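PDB 1STZ: heat-inducible transcription repressor HrcA from Thermotoga maritima, which probably represses class I heat shock genes, the grpE-dnaK-dnaJ and groELS operons, by binding DNA. Local coordinates for residues A104-F108 and L126-L130; L148-L152 and I187-N192; E243-L247 and E285-V289. One frame throughout, in Å; residues are numbered along the deposited sequence.

Contact 1: residues A104-F108 and L126-L130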
ATOM      1  N   ALA A 104       6.224  -5.252   0.028  1.00 31.57           N
ATOM      2  CA  ALA A 104       6.049  -3.915  -0.515  1.00 30.75           C
ATOM      3  C   ALA A 104       5.679  -3.945  -1.996  1.00 29.86           C
ATOM      4  O   ALA A 104       4.736  -3.278  -2.424  1.00 28.62           O
ATOM      5  CB  ALA A 104       7.298  -3.094  -0.301  1.00 30.76           C
ATOM      6  N   VAL A 105       6.421  -4.723  -2.774  1.00 29.35           N
ATOM      7  CA  VAL A 105       6.196  -4.770  -4.209  1.00 29.27           C
ATOM      8  C   VAL A 105       4.879  -5.503  -4.545  1.00 29.20           C
ATOM      9  O   VAL A 105       4.232  -5.171  -5.525  1.00 27.73           O
ATOM     10  CB  VAL A 105       7.396  -5.359  -4.980  1.00 28.98           C
ATOM     11  CG1 VAL A 105       7.419  -6.882  -4.943  1.00 28.47           C
ATOM     12  CG2 VAL A 105       7.366  -4.854  -6.395  1.00 29.35           C
ATOM     13  N   GLU A 106       4.471  -6.445  -3.695  1.00 29.67           N
ATOM     14  CA  GLU A 106       3.214  -7.166  -3.903  1.00 30.87           C
ATOM     15  C   GLU A 106       1.971  -6.286  -3.722  1.00 30.13           C
ATOM     16  O   GLU A 106       0.873  -6.710  -4.111  1.00 30.69           O
ATOM     17  CB  GLU A 106       3.112  -8.375  -2.981  1.00 31.75           C
ATOM     18  CG  GLU A 106       4.068  -9.508  -3.319  1.00 35.13           C
ATOM     19  CD  GLU A 106       3.935 -10.664  -2.334  1.00 42.37           C
ATOM     20  OE1 GLU A 106       4.954 -11.362  -2.068  1.00 44.73           O
ATOM     21  OE2 GLU A 106       2.800 -10.867  -1.804  1.00 45.39           O
ATOM     22  N   THR A 107       2.127  -5.082  -3.161  1.00 28.60           N
ATOM     23  CA  THR A 107       1.027  -4.119  -3.111  1.00 28.37           C
ATOM     24  C   THR A 107       0.688  -3.525  -4.465  1.00 28.74           C
ATOM     25  O   THR A 107      -0.330  -2.837  -4.604  1.00 27.36           O
ATOM     26  CB  THR A 107       1.275  -2.965  -2.128  1.00 28.23           C
ATOM     27  OG1 THR A 107       2.321  -2.095  -2.621  1.00 27.91           O
ATOM     28  CG2 THR A 107       1.727  -3.478  -0.753  1.00 27.42           C
ATOM     29  N   PHE A 108       1.526  -3.765  -5.467  1.00 29.63           N
ATOM     30  CA  PHE A 108       1.220  -3.251  -6.786  1.00 31.02           C
ATOM     31  C   PHE A 108      -0.071  -3.891  -7.283  1.00 32.94           C
ATOM     32  O   PHE A 108      -0.242  -5.106  -7.249  1.00 33.56           O
ATOM     33  CB  PHE A 108       2.322  -3.501  -7.799  1.00 30.53           C
ATOM     34  CG  PHE A 108       2.035  -2.897  -9.141  1.00 29.86           C
ATOM     35  CD1 PHE A 108       2.109  -1.535  -9.327  1.00 30.72           C
ATOM     36  CD2 PHE A 108       1.629  -3.681 -10.206  1.00 32.89           C
ATOM     37  CE1 PHE A 108       1.816  -0.953 -10.564  1.00 32.16           C
ATOM     38  CE2 PHE A 108       1.338  -3.095 -11.466  1.00 33.83           C
ATOM     39  CZ  PHE A 108       1.440  -1.741 -11.632  1.00 31.76           C
ATOM     40  N   LEU A 126       6.178   3.108  -8.235  1.00 19.62           N
ATOM     41  CA  LEU A 126       6.456   2.114  -7.205  1.00 19.07           C
ATOM     42  C   LEU A 126       7.892   1.566  -7.376  1.00 18.42           C
ATOM     43  O   LEU A 126       8.617   1.379  -6.403  1.00 16.81           O
ATOM     44  CB  LEU A 126       5.456   0.968  -7.255  1.00 18.67           C
ATOM     45  CG  LEU A 126       5.643  -0.082  -6.153  1.00 19.87           C
ATOM     46  CD1 LEU A 126       5.406   0.508  -4.771  1.00 19.51           C
ATOM     47  CD2 LEU A 126       4.700  -1.265  -6.344  1.00 22.25           C
ATOM     48  N   LEU A 127       8.266   1.310  -8.623  1.00 18.01           N
ATOM     49  CA  LEU A 127       9.588   0.836  -8.969  1.00 18.73           C
ATOM     50  C   LEU A 127      10.673   1.838  -8.515  1.00 18.55           C
ATOM     51  O   LEU A 127      11.652   1.446  -7.904  1.00 18.03           O
ATOM     52  CB  LEU A 127       9.687   0.606 -10.484  1.00 18.93           C
ATOM     53  CG  LEU A 127      10.564  -0.482 -11.112  1.00 21.89           C
ATOM     54  CD1 LEU A 127      10.980  -0.127 -12.542  1.00 23.48           C
ATOM     55  CD2 LEU A 127      11.740  -0.893 -10.332  1.00 22.63           C
ATOM     56  N   ALA A 128      10.497   3.112  -8.850  1.00 19.34           N
ATOM     57  CA  ALA A 128      11.424   4.181  -8.455  1.00 20.19           C
ATOM     58  C   ALA A 128      11.531   4.297  -6.943  1.00 21.25           C
ATOM     59  O   ALA A 128      12.628   4.399  -6.388  1.00 22.65           O
ATOM     60  CB  ALA A 128      10.967   5.530  -9.027  1.00 19.83           C
ATOM     61  N   ARG A 129      10.389   4.292  -6.276  1.00 21.71           N
ATOM     62  CA  ARG A 129      10.365   4.416  -4.822  1.00 23.16           C
ATOM     63  C   ARG A 129      11.080   3.283  -4.088  1.00 22.72           C
ATOM     64  O   ARG A 129      11.869   3.538  -3.185  1.00 24.53           O
ATOM     65  CB  ARG A 129       8.938   4.501  -4.328  1.00 23.60           C
ATOM     66  CG  ARG A 129       8.841   4.693  -2.843  1.00 26.89           C
ATOM     67  CD  ARG A 129       7.528   5.271  -2.403  1.00 30.49           C
ATOM     68  NE  ARG A 129       6.393   4.513  -2.924  1.00 33.98           N
ATOM     69  CZ  ARG A 129       5.152   4.582  -2.441  1.00 36.79           C
ATOM     70  NH1 ARG A 129       4.868   5.370  -1.401  1.00 39.23           N
ATOM     71  NH2 ARG A 129       4.182   3.858  -2.999  1.00 37.08           N
ATOM     72  N   LEU A 130      10.830   2.049  -4.494  1.00 21.59           N
ATOM     73  CA  LEU A 130      11.344   0.876  -3.794  1.00 20.99           C
ATOM     74  C   LEU A 130      12.832   0.611  -4.049  1.00 20.28           C
ATOM     75  O   LEU A 130      13.469  -0.077  -3.278  1.00 20.83           O
ATOM     76  CB  LEU A 130      10.552  -0.366  -4.195  1.00 20.52           C
ATOM     77  CG  LEU A 130       9.067  -0.385  -3.874  1.00 21.21           C
ATOM     78  CD1 LEU A 130       8.498  -1.764  -4.159  1.00 20.71           C
ATOM     79  CD2 LEU A 130       8.801   0.043  -2.429  1.00 22.43           C
TER

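Contact 2: residues L148-L152 and I187-N192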
ATOM      1  N   LEU A 148     -10.342   2.327 -31.553  1.00 18.23           N
ATOM      2  CA  LEU A 148     -11.442   1.363 -31.736  1.00 17.98           C
ATOM      3  C   LEU A 148     -12.810   2.014 -31.585  1.00 17.69           C
ATOM      4  O   LEU A 148     -13.800   1.507 -32.104  1.00 16.78           O
ATOM      5  CB  LEU A 148     -11.321   0.219 -30.721  1.00 18.06           C
ATOM      6  CG  LEU A 148      -9.973  -0.509 -30.678  1.00 18.95           C
ATOM      7  CD1 LEU A 148      -9.923  -1.492 -29.535  1.00 19.79           C
ATOM      8  CD2 LEU A 148      -9.691  -1.226 -31.991  1.00 19.05           C
ATOM      9  N   ARG A 149     -12.859   3.130 -30.857  1.00 17.93           N
ATOM     10  CA  ARG A 149     -14.117   3.835 -30.577  1.00 17.94           C
ATOM     11  C   ARG A 149     -13.871   5.202 -29.934  1.00 17.56           C
ATOM     12  O   ARG A 149     -12.948   5.359 -29.145  1.00 16.76           O
ATOM     13  CB  ARG A 149     -14.959   2.996 -29.616  1.00 17.92           C
ATOM     14  CG  ARG A 149     -16.323   3.553 -29.295  1.00 20.23           C
ATOM     15  CD  ARG A 149     -17.166   2.584 -28.507  1.00 23.02           C
ATOM     16  NE  ARG A 149     -18.291   3.240 -27.850  1.00 25.44           N
ATOM     17  CZ  ARG A 149     -18.867   2.814 -26.732  1.00 26.39           C
ATOM     18  NH1 ARG A 149     -18.416   1.718 -26.128  1.00 27.06           N
ATOM     19  NH2 ARG A 149     -19.887   3.492 -26.209  1.00 26.61           N
ATOM     20  N   VAL A 150     -14.729   6.171 -30.244  1.00 17.49           N
ATOM     21  CA  VAL A 150     -14.665   7.501 -29.645  1.00 17.63           C
ATOM     22  C   VAL A 150     -15.943   7.746 -28.861  1.00 18.09           C
ATOM     23  O   VAL A 150     -17.028   7.671 -29.415  1.00 18.41           O
ATOM     24  CB  VAL A 150     -14.520   8.599 -30.703  1.00 17.07           C
ATOM     25  CG1 VAL A 150     -14.468   9.981 -30.050  1.00 16.22           C
ATOM     26  CG2 VAL A 150     -13.288   8.355 -31.555  1.00 17.79           C
ATOM     27  N   MET A 151     -15.803   8.049 -27.581  1.00 18.87           N
ATOM     28  CA  MET A 151     -16.944   8.293 -26.708  1.00 20.10           C
ATOM     29  C   MET A 151     -17.030   9.774 -26.347  1.00 19.76           C
ATOM     30  O   MET A 151     -16.026  10.376 -25.956  1.00 19.06           O
ATOM     31  CB  MET A 151     -16.817   7.463 -25.428  1.00 20.70           C
ATOM     32  CG  MET A 151     -16.832   5.947 -25.629  1.00 23.69           C
ATOM     33  SD  MET A 151     -15.221   5.210 -25.314  1.00 31.16           S
ATOM     34  CE  MET A 151     -14.524   5.341 -26.743  1.00 29.09           C
ATOM     35  N   LEU A 152     -18.215  10.352 -26.531  1.00 19.71           N
ATOM     36  CA  LEU A 152     -18.583  11.661 -25.991  1.00 20.10           C
ATOM     37  C   LEU A 152     -19.806  11.524 -25.089  1.00 20.42           C
ATOM     38  O   LEU A 152     -20.917  11.501 -25.585  1.00 20.52           O
ATOM     39  CB  LEU A 152     -18.960  12.617 -27.109  1.00 19.84           C
ATOM     40  CG  LEU A 152     -17.928  13.189 -28.063  1.00 20.60           C
ATOM     41  CD1 LEU A 152     -18.637  14.186 -28.955  1.00 20.85           C
ATOM     42  CD2 LEU A 152     -16.772  13.859 -27.353  1.00 22.18           C
ATOM     43  N   ILE A 187     -22.503  14.309 -33.038  1.00 17.20           N
ATOM     44  CA  ILE A 187     -21.084  14.656 -33.088  1.00 16.99           C
ATOM     45  C   ILE A 187     -20.219  13.431 -32.799  1.00 16.49           C
ATOM     46  O   ILE A 187     -19.144  13.283 -33.358  1.00 16.27           O
ATOM     47  CB  ILE A 187     -20.766  15.853 -32.155  1.00 16.93           C
ATOM     48  CG1 ILE A 187     -21.327  17.138 -32.780  1.00 17.61           C
ATOM     49  CG2 ILE A 187     -19.265  16.016 -31.959  1.00 17.86           C
ATOM     50  CD1 ILE A 187     -21.291  18.340 -31.876  1.00 18.21           C
ATOM     51  N   GLU A 188     -20.712  12.534 -31.955  1.00 16.12           N
ATOM     52  CA  GLU A 188     -19.989  11.314 -31.625  1.00 15.99           C
ATOM     53  C   GLU A 188     -19.971  10.405 -32.834  1.00 15.67           C
ATOM     54  O   GLU A 188     -18.986   9.723 -33.084  1.00 14.55           O
ATOM     55  CB  GLU A 188     -20.664  10.601 -30.458  1.00 16.10           C
ATOM     56  CG  GLU A 188     -19.970   9.341 -29.969  1.00 15.90           C
ATOM     57  CD  GLU A 188     -20.710   8.737 -28.786  1.00 15.62           C
ATOM     58  OE1 GLU A 188     -21.921   8.496 -28.914  1.00 16.24           O
ATOM     59  OE2 GLU A 188     -20.097   8.530 -27.718  1.00 15.18           O
ATOM     60  N   ARG A 189     -21.080  10.381 -33.571  1.00 15.77           N
ATOM     61  CA  ARG A 189     -21.128   9.617 -34.801  1.00 16.05           C
ATOM     62  C   ARG A 189     -20.078  10.138 -35.760  1.00 15.87           C
ATOM     63  O   ARG A 189     -19.291   9.362 -36.284  1.00 15.15           O
ATOM     64  CB  ARG A 189     -22.505   9.672 -35.445  1.00 16.22           C
ATOM     65  CG  ARG A 189     -23.509   8.759 -34.791  1.00 17.11           C
ATOM     66  CD  ARG A 189     -24.914   9.045 -35.247  1.00 18.40           C
ATOM     67  NE  ARG A 189     -25.902   8.301 -34.482  1.00 18.55           N
ATOM     68  CZ  ARG A 189     -27.123   8.735 -34.203  1.00 19.73           C
ATOM     69  NH1 ARG A 189     -27.554   9.919 -34.633  1.00 20.50           N
ATOM     70  NH2 ARG A 189     -27.934   7.971 -33.492  1.00 21.29           N
ATOM     71  N   GLN A 190     -20.069  11.452 -35.967  1.00 16.35           N
ATOM     72  CA  GLN A 190     -19.085  12.108 -36.832  1.00 16.79           C
ATOM     73  C   GLN A 190     -17.667  11.730 -36.437  1.00 16.85           C
ATOM     74  O   GLN A 190     -16.872  11.339 -37.290  1.00 16.85           O
ATOM     75  CB  GLN A 190     -19.242  13.630 -36.780  1.00 17.06           C
ATOM     76  CG  GLN A 190     -18.410  14.364 -37.812  1.00 19.10           C
ATOM     77  CD  GLN A 190     -18.627  15.866 -37.803  1.00 21.03           C
ATOM     78  OE1 GLN A 190     -18.630  16.497 -36.744  1.00 23.38           O
ATOM     79  NE2 GLN A 190     -18.777  16.444 -38.982  1.00 22.55           N
ATOM     80  N   LEU A 191     -17.355  11.842 -35.148  1.00 16.63           N
ATOM     81  CA  LEU A 191     -16.022  11.522 -34.650  1.00 16.93           C
ATOM     82  C   LEU A 191     -15.645  10.059 -34.937  1.00 16.61           C
ATOM     83  O   LEU A 191     -14.520   9.774 -35.342  1.00 15.77           O
ATOM     84  CB  LEU A 191     -15.921  11.806 -33.139  1.00 17.22           C
ATOM     85  CG  LEU A 191     -15.989  13.281 -32.723  1.00 18.18           C
ATOM     86  CD1 LEU A 191     -16.163  13.403 -31.215  1.00 18.77           C
ATOM     87  CD2 LEU A 191     -14.752  14.012 -33.169  1.00 19.27           C
ATOM     88  N   ASN A 192     -16.593   9.145 -34.748  1.00 16.40           N
ATOM     89  CA  ASN A 192     -16.353   7.722 -35.000  1.00 16.71           C
ATOM     90  C   ASN A 192     -16.141   7.377 -36.486  1.00 17.44           C
ATOM     91  O   ASN A 192     -15.317   6.526 -36.813  1.00 17.16           O
ATOM     92  CB  ASN A 192     -17.466   6.863 -34.388  1.00 16.08           C
ATOM     93  CG  ASN A 192     -17.186   6.518 -32.937  1.00 14.79           C
ATOM     94  OD1 ASN A 192     -16.266   5.762 -32.650  1.00 11.73           O
ATOM     95  ND2 ASN A 192     -17.950   7.103 -32.015  1.00 11.46           N
TER

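Contact 3: residues E243-L247 and E285-V289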
ATOM      1  N   GLU A 243      24.406   9.940  -2.296  1.00 28.42           N
ATOM      2  CA  GLU A 243      25.685  10.603  -2.062  1.00 28.72           C
ATOM      3  C   GLU A 243      26.792  10.128  -2.985  1.00 27.95           C
ATOM      4  O   GLU A 243      27.794  10.806  -3.139  1.00 27.87           O
ATOM      5  CB  GLU A 243      26.134  10.425  -0.598  1.00 29.36           C
ATOM      6  CG  GLU A 243      26.699  11.692   0.037  1.00 32.66           C
ATOM      7  CD  GLU A 243      28.214  11.868  -0.134  1.00 37.06           C
ATOM      8  OE1 GLU A 243      28.982  10.868  -0.114  1.00 40.57           O
ATOM      9  OE2 GLU A 243      28.653  13.038  -0.256  1.00 40.05           O
ATOM     10  N   THR A 244      26.609   8.962  -3.592  1.00 27.62           N
ATOM     11  CA  THR A 244      27.582   8.416  -4.527  1.00 27.13           C
ATOM     12  C   THR A 244      27.515   9.034  -5.922  1.00 25.90           C
ATOM     13  O   THR A 244      28.372   8.742  -6.746  1.00 26.14           O
ATOM     14  CB  THR A 244      27.419   6.863  -4.617  1.00 27.93           C
ATOM     15  OG1 THR A 244      26.080   6.502  -5.028  1.00 29.21           O
ATOM     16  CG2 THR A 244      27.561   6.226  -3.220  1.00 27.97           C
ATOM     17  N   LEU A 245      26.520   9.885  -6.192  1.00 23.65           N
ATOM     18  CA  LEU A 245      26.347  10.482  -7.513  1.00 22.22           C
ATOM     19  C   LEU A 245      26.619  11.978  -7.440  1.00 21.61           C
ATOM     20  O   LEU A 245      26.312  12.631  -6.428  1.00 22.16           O
ATOM     21  CB  LEU A 245      24.927  10.217  -8.043  1.00 21.67           C
ATOM     22  CG  LEU A 245      24.524   8.769  -8.310  1.00 21.55           C
ATOM     23  CD1 LEU A 245      23.039   8.663  -8.698  1.00 22.29           C
ATOM     24  CD2 LEU A 245      25.403   8.129  -9.385  1.00 22.43           C
ATOM     25  N   THR A 246      27.209  12.532  -8.493  1.00 20.37           N
ATOM     26  CA  THR A 246      27.468  13.966  -8.551  1.00 19.60           C
ATOM     27  C   THR A 246      26.446  14.627  -9.464  1.00 18.89           C
ATOM     28  O   THR A 246      25.728  13.955 -10.193  1.00 18.80           O
ATOM     29  CB  THR A 246      28.873  14.266  -9.099  1.00 19.59           C
ATOM     30  OG1 THR A 246      28.979  13.764 -10.436  1.00 18.37           O
ATOM     31  CG2 THR A 246      29.978  13.538  -8.294  1.00 20.68           C
ATOM     32  N   LEU A 247      26.430  15.944  -9.420  1.00 19.08           N
ATOM     33  CA  LEU A 247      25.619  16.782 -10.291  1.00 19.51           C
ATOM     34  C   LEU A 247      25.910  16.475 -11.752  1.00 19.31           C
ATOM     35  O   LEU A 247      24.989  16.343 -12.551  1.00 18.66           O
ATOM     36  CB  LEU A 247      25.899  18.256 -10.016  1.00 19.47           C
ATOM     37  CG  LEU A 247      24.773  19.270 -10.144  1.00 22.02           C
ATOM     38  CD1 LEU A 247      25.331  20.696 -10.135  1.00 23.52           C
ATOM     39  CD2 LEU A 247      23.945  19.039 -11.370  1.00 24.55           C
ATOM     40  N   GLU A 285      29.391   5.996 -16.303  1.00 19.71           N
ATOM     41  CA  GLU A 285      30.162   4.948 -15.600  1.00 21.00           C
ATOM     42  C   GLU A 285      29.780   4.736 -14.147  1.00 19.57           C
ATOM     43  O   GLU A 285      30.056   3.673 -13.605  1.00 18.72           O
ATOM     44  CB  GLU A 285      31.670   5.257 -15.617  1.00 22.32           C
ATOM     45  CG  GLU A 285      32.444   4.641 -16.754  1.00 28.32           C
ATOM     46  CD  GLU A 285      33.963   4.656 -16.516  1.00 33.85           C
ATOM     47  OE1 GLU A 285      34.520   5.743 -16.198  1.00 38.06           O
ATOM     48  OE2 GLU A 285      34.598   3.578 -16.643  1.00 36.25           O
ATOM     49  N   LYS A 286      29.184   5.746 -13.519  1.00 19.07           N
ATOM     50  CA  LYS A 286      28.747   5.673 -12.111  1.00 19.59           C
ATOM     51  C   LYS A 286      27.450   4.926 -11.872  1.00 18.85           C
ATOM     52  O   LYS A 286      27.095   4.683 -10.718  1.00 18.84           O
ATOM     53  CB  LYS A 286      28.572   7.069 -11.525  1.00 19.40           C
ATOM     54  CG  LYS A 286      29.827   7.904 -11.609  1.00 22.43           C
ATOM     55  CD  LYS A 286      30.808   7.563 -10.531  1.00 25.03           C
ATOM     56  CE  LYS A 286      31.035   8.792  -9.653  1.00 28.75           C
ATOM     57  NZ  LYS A 286      29.826   9.163  -8.892  1.00 29.04           N
ATOM     58  N   PHE A 287      26.748   4.567 -12.951  1.00 18.80           N
ATOM     59  CA  PHE A 287      25.399   3.971 -12.891  1.00 17.68           C
ATOM     60  C   PHE A 287      25.393   2.472 -13.156  1.00 18.35           C
ATOM     61  O   PHE A 287      26.355   1.922 -13.693  1.00 18.10           O
ATOM     62  CB  PHE A 287      24.516   4.630 -13.956  1.00 17.34           C
ATOM     63  CG  PHE A 287      24.249   6.083 -13.700  1.00 16.53           C
ATOM     64  CD1 PHE A 287      25.039   7.071 -14.287  1.00 16.24           C
ATOM     65  CD2 PHE A 287      23.218   6.467 -12.876  1.00 13.83           C
ATOM     66  CE1 PHE A 287      24.801   8.411 -14.050  1.00 15.87           C
ATOM     67  CE2 PHE A 287      22.975   7.835 -12.624  1.00 14.05           C
ATOM     68  CZ  PHE A 287      23.748   8.789 -13.218  1.00 16.79           C
ATOM     69  N   ALA A 288      24.308   1.835 -12.727  1.00 17.90           N
ATOM     70  CA  ALA A 288      23.846   0.555 -13.223  1.00 18.02           C
ATOM     71  C   ALA A 288      22.438   0.774 -13.824  1.00 18.33           C
ATOM     72  O   ALA A 288      21.654   1.610 -13.323  1.00 19.38           O
ATOM     73  CB  ALA A 288      23.783  -0.435 -12.102  1.00 17.73           C
ATOM     74  N   VAL A 289      22.125   0.051 -14.894  1.00 18.13           N
ATOM     75  CA  VAL A 289      20.777   0.055 -15.473  1.00 18.55           C
ATOM     76  C   VAL A 289      20.204  -1.337 -15.572  1.00 17.67           C
ATOM     77  O   VAL A 289      20.813  -2.197 -16.173  1.00 17.56           O
ATOM     78  CB  VAL A 289      20.740   0.499 -16.949  1.00 19.14           C
ATOM     79  CG1 VAL A 289      19.413   1.207 -17.261  1.00 19.24           C
ATOM     80  CG2 VAL A 289      21.939   1.245 -17.345  1.00 21.90           C
TER

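Contact 1: residues A104-F108 and L126-L130
The contact is almost purely apolar, and two leucines one helical turn apart carry it from the 126-130 side. Leu126 has the most surface buried. Leu126 CD2 lies 3.6 Å from Phe108 CB and approaches the backbone at Val105 O, at 4.0 Å. Leu130 takes the earlier turn of 104-108. Leu130 CD1 is 3.8 Å from Val105 CB, and Leu130 CD2 is 4.1 Å from Ala104 CB. The side-chain hydrogen bond here is local to 104-108: Thr107 OG1 donates to Ala104 O at 2.7 Å. The hydroxyl is thus satisfied locally beside the apolar contact. Phe108 N also bonds Val105 O at 3.1 Å. Around the pair, Val105 also touches Tyr323 and Ile324 of helix 314-334. Leu182 of the second subunit packs on Ala104, Thr107 and Leu130, and Glu106 makes backbone hydrogen bonds to that subunit. Helix 103-106 is therefore packed between helix 116-131, the C-terminal helix 314-334 and a neighbouring subunit, while Leu127 of helix 116-131 rests on strand 299-309.

Contact 2: residues L148-L152 and I187-N192
Leu152 and Leu191 form the apolar centre, with Leu152 CD1 3.4 Å from Leu191 CD1. The same Leu152 CD1 is 3.6 Å from Ile187 CG2, so this one side chain meets successive turns of the helix. Val150, two residues back on the strand, adds CG1 at 3.9 Å from Leu191 CB. Phe216 and Leu217 of helix 215-224 and Phe162 of strand 159-166 extend this core. Strand 149-152 and helix 187-192 run nearly antiparallel, at 159°, with axes 7.8 Å apart at closest approach. Outward from the core, the helix offers polar side chains to the strand backbone. Asn192 OD1 accepts from Val150 N at 2.9 Å, and Asn192 ND2 donates to Val150 O at 2.8 Å. ND2 also donates to Glu188 O at 3.0 Å, which orients the amide. One turn earlier, Glu188 OE2 accepts from Leu152 N at 2.9 Å. Farther out, Arg149 NH1 bonds Val155 O of the third subunit, and Met151 packs on Val155 of that subunit. Strand 149-154 pairs with strand 159-166 on its other edge. Here Asn192 and Glu188 satisfy backbone groups that a further strand would otherwise bond, and the Asn192 amide does so as a peptide group would. The chemistry closes this sheet edge with a helix.

Contact 3: residues E243-L247 and E285-V289
This contact ties the loop before helix 247-256 to the start of strand 287-296, part of the five-stranded antiparallel sheet of a domain consistent with a GAF-like fold. Lys286, Leu245 and Phe287 contribute most of the buried surface. Lys286 points toward the loop, just before the strand begins. Lys286 CB lies 4.0 Å from Leu245 CD2, so the base of the side chain packs on leucine while Lys286 NZ forms a salt bridge with Asp249 OD2 of helix 247-256. The methyl groups of Leu245 meet Phe287 and Lys286. Leu245 CD2 sits over one face of the Phe287 ring, and Leu245 CD1 comes within 4.0 Å of Phe287 CE2. Leu245 also touches Ser309 of strand 299-309, the neighbouring strand of the sheet. Phe287 extends the apolar patch to Leu253 of helix 247-256 and to Ile279. Thr246 is the N-cap of that helix. Its hydroxyl caps a backbone N just beyond the segment, and its own N bonds Asp249 OD2, as in a capping box. Asp249 thus serves both the helix start and Lys286. The lysine therefore bridges the loop, the helix start and the strand. Its link to the loop is a short hydrogen bond: Lys286 NZ donates to Thr244 O at 2.6 Å.

In the fold
The contacts follow one another along the chain, each closing before the next opens. Contact 3 includes a strand of the five-stranded sheet, and contact 1 joins helices beside it. Their centres are about 22 Å apart, and helix 116-131 leads into strand 134-138 of that sheet. Contact 2 belongs to the three-stranded sheet and its helices, inserted between strands 134-138 and 231-234. Its centre is about 37 Å from that of contact 1 and about 49 Å from that of contact 3. This inserted part probably corresponds to the dimerizing domain of HrcA. Contact 1 touches the second subunit, while contacts 2 and 3 touch the third, so both parts of the chain meet neighbours in the assembly.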